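Local coordinates for CAMK/CAMK2 protein kinase (Salpingoeca rosetta, PDB 5IG1), which probably transfers phosphate from ATP to serine and threonine residues of proteins as a calmodulin-regulated kinase, of which this chain carries the kinase domain, at residues S72-I78 and S127-C132. Numbering follows the deposited sequence.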
loop_
_atom_site.group_PDB
_atom_site.type_symbol
_atom_site.label_atom_id
_atom_site.label_comp_id
_atom_site.label_asym_id
_atom_site.label_seq_id
_atom_site.Cartn_x
_atom_site.Cartn_y
_atom_site.Cartn_z
ATOM N N SER A 72 12.102 -7.096 9.342
ATOM C CA SER A 72 12.245 -8.324 8.568
ATOM C C SER A 72 12.254 -8.082 7.063
ATOM O O SER A 72 12.634 -8.985 6.312
ATOM C CB SER A 72 11.119 -9.299 8.921
ATOM O OG SER A 72 11.195 -9.694 10.277
ATOM N N LEU A 73 11.865 -6.897 6.607
ATOM C CA LEU A 73 11.644 -6.622 5.193
ATOM C C LEU A 73 12.781 -5.774 4.637
ATOM O O LEU A 73 12.952 -4.618 5.039
ATOM C CB LEU A 73 10.308 -5.907 4.995
ATOM C CG LEU A 73 9.082 -6.767 5.280
ATOM C CD1 LEU A 73 7.819 -5.937 5.202
ATOM C CD2 LEU A 73 9.035 -7.915 4.294
ATOM N N GLN A 74 13.546 -6.343 3.705
ATOM C CA GLN A 74 14.547 -5.591 2.947
ATOM C C GLN A 74 14.295 -5.840 1.461
ATOM O O GLN A 74 14.716 -6.864 0.916
ATOM C CB GLN A 74 15.967 -5.978 3.342
ATOM C CG GLN A 74 17.041 -5.167 2.620
ATOM C CD GLN A 74 18.450 -5.505 3.087
ATOM O OE1 GLN A 74 18.637 -6.298 4.009
ATOM N NE2 GLN A 74 19.447 -4.901 2.450
ATOM N N HIS A 75 13.611 -4.899 0.813
ATOM C CA HIS A 75 13.257 -5.024 -0.592
ATOM C C HIS A 75 13.274 -3.645 -1.231
ATOM O O HIS A 75 13.020 -2.635 -0.569
ATOM C CB HIS A 75 11.882 -5.675 -0.766
ATOM C CG HIS A 75 11.583 -6.096 -2.169
ATOM N ND1 HIS A 75 10.936 -5.279 -3.071
ATOM C CD2 HIS A 75 11.835 -7.254 -2.821
ATOM C CE1 HIS A 75 10.810 -5.913 -4.223
ATOM N NE2 HIS A 75 11.346 -7.115 -4.098
ATOM N N GLU A 76 13.577 -3.618 -2.530
ATOM C CA GLU A 76 13.681 -2.348 -3.242
ATOM C C GLU A 76 12.353 -1.594 -3.245
ATOM O O GLU A 76 12.331 -0.361 -3.150
ATOM C CB GLU A 76 14.170 -2.601 -4.670
ATOM C CG GLU A 76 14.058 -1.408 -5.613
ATOM C CD GLU A 76 14.923 -0.236 -5.190
ATOM O OE1 GLU A 76 14.376 0.871 -4.993
ATOM O OE2 GLU A 76 16.150 -0.425 -5.050
ATOM N N HIS A 77 11.234 -2.312 -3.338
ATOM C CA HIS A 77 9.924 -1.686 -3.451
ATOM C C HIS A 77 9.150 -1.709 -2.142
ATOM O O HIS A 77 7.913 -1.639 -2.145
ATOM C CB HIS A 77 9.137 -2.348 -4.578
ATOM C CG HIS A 77 9.835 -2.254 -5.894
ATOM N ND1 HIS A 77 10.076 -1.050 -6.518
ATOM C CD2 HIS A 77 10.404 -3.203 -6.673
ATOM C CE1 HIS A 77 10.731 -1.264 -7.643
ATOM N NE2 HIS A 77 10.943 -2.562 -7.761
ATOM N N ILE A 78 9.864 -1.808 -1.027
ATOM C CA ILE A 78 9.314 -1.636 0.309
ATOM C C ILE A 78 10.132 -0.547 0.980
ATOM O O ILE A 78 11.362 -0.654 1.051
ATOM C CB ILE A 78 9.375 -2.934 1.126
ATOM C CG1 ILE A 78 8.554 -4.033 0.461
ATOM C CG2 ILE A 78 8.889 -2.690 2.541
ATOM C CD1 ILE A 78 8.704 -5.353 1.149
ATOM N N SER A 127 5.952 -7.379 -6.766
ATOM C CA SER A 127 7.235 -7.944 -6.359
ATOM C C SER A 127 7.482 -7.707 -4.875
ATOM O O SER A 127 7.907 -8.622 -4.151
ATOM C CB SER A 127 8.366 -7.358 -7.205
ATOM O OG SER A 127 8.468 -5.958 -7.038
ATOM N N ALA A 128 7.205 -6.488 -4.402
ATOM C CA ALA A 128 7.271 -6.222 -2.970
ATOM C C ALA A 128 6.387 -7.191 -2.193
ATOM O O ALA A 128 6.814 -7.765 -1.181
ATOM C CB ALA A 128 6.859 -4.776 -2.693
ATOM N N LEU A 129 5.156 -7.402 -2.670
ATOM C CA LEU A 129 4.257 -8.347 -2.019
ATOM C C LEU A 129 4.808 -9.763 -2.045
ATOM O O LEU A 129 4.575 -10.531 -1.108
ATOM C CB LEU A 129 2.885 -8.319 -2.684
ATOM C CG LEU A 129 1.959 -7.207 -2.219
ATOM C CD1 LEU A 129 0.553 -7.602 -2.572
ATOM C CD2 LEU A 129 2.115 -7.008 -0.713
ATOM N N GLN A 130 5.503 -10.141 -3.117
ATOM C CA GLN A 130 6.113 -11.464 -3.174
ATOM C C GLN A 130 7.164 -11.611 -2.088
ATOM O O GLN A 130 7.284 -12.675 -1.469
ATOM C CB GLN A 130 6.730 -11.708 -4.549
ATOM C CG GLN A 130 7.362 -13.077 -4.688
ATOM C CD GLN A 130 7.942 -13.320 -6.069
ATOM O OE1 GLN A 130 7.655 -14.335 -6.706
ATOM N NE2 GLN A 130 8.774 -12.394 -6.535
ATOM N N HIS A 131 7.931 -10.543 -1.845
ATOM C CA HIS A 131 8.888 -10.571 -0.746
ATOM C C HIS A 131 8.189 -10.646 0.601
ATOM O O HIS A 131 8.673 -11.323 1.512
ATOM C CB HIS A 131 9.795 -9.342 -0.797
ATOM C CG HIS A 131 10.887 -9.358 0.227
ATOM N ND1 HIS A 131 10.980 -8.418 1.232
ATOM C CD2 HIS A 131 11.929 -10.203 0.406
ATOM C CE1 HIS A 131 12.035 -8.680 1.982
ATOM N NE2 HIS A 131 12.626 -9.760 1.503
ATOM N N CYS A 132 7.057 -9.959 0.751
ATOM C CA CYS A 132 6.329 -10.022 2.014
ATOM C C CYS A 132 5.766 -11.418 2.252
ATOM O O CYS A 132 6.034 -12.040 3.286
ATOM C CB CYS A 132 5.218 -8.971 2.029
ATOM S SG CYS A 132 5.835 -7.296 2.184
#
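His131, on helix 115-134, has the largest area covered: its ring lies against Leu73, Gln74, His75 and Ile78. Gln74 N lies at the ring edge, 3.3 Å from His131 CE1, as does Ile78 CD1, 3.8 Å from His131 ND1; Leu73 CD2 approaches the same ND1 to 3.7 Å. No hydrogen bond links the segments; they meet through van der Waals, CH-pi and ring contacts. His75 lies beside His131, ring planes at 28° and centroids 5.3 Å apart, slid so that the rings barely overlap. One face of the His75 ring instead receives a CH-pi contact from Ala128 (CA to ring centroid 4.0 Å). The ring is held at its ND1 edge by its own loop: within the type I turn His75 to Ile78, His77 N donates to His75 ND1 (3.0 Å), while Ile78 N bonds to His75 O (3.3 Å). Ala128, small enough for close approach, places CB 3.4 Å from His77 O and 3.7 Å from Ile78 CG1. Deeper in, Cys132 SG packs on Ile78 CD1 (3.6 Å) and Leu73 CD1 (3.9 Å), with Phe163, the DFG phenylalanine, touching all three. The contact seats the αC-β4 loop, between N-lobe helix 57-72 (αC) and strand 81-86, against C-lobe helix 115-134 (αE), while the backbone of His77 hydrogen-bonds to Ile160 of strand 158-160, and His77 ND1 to Val158 O.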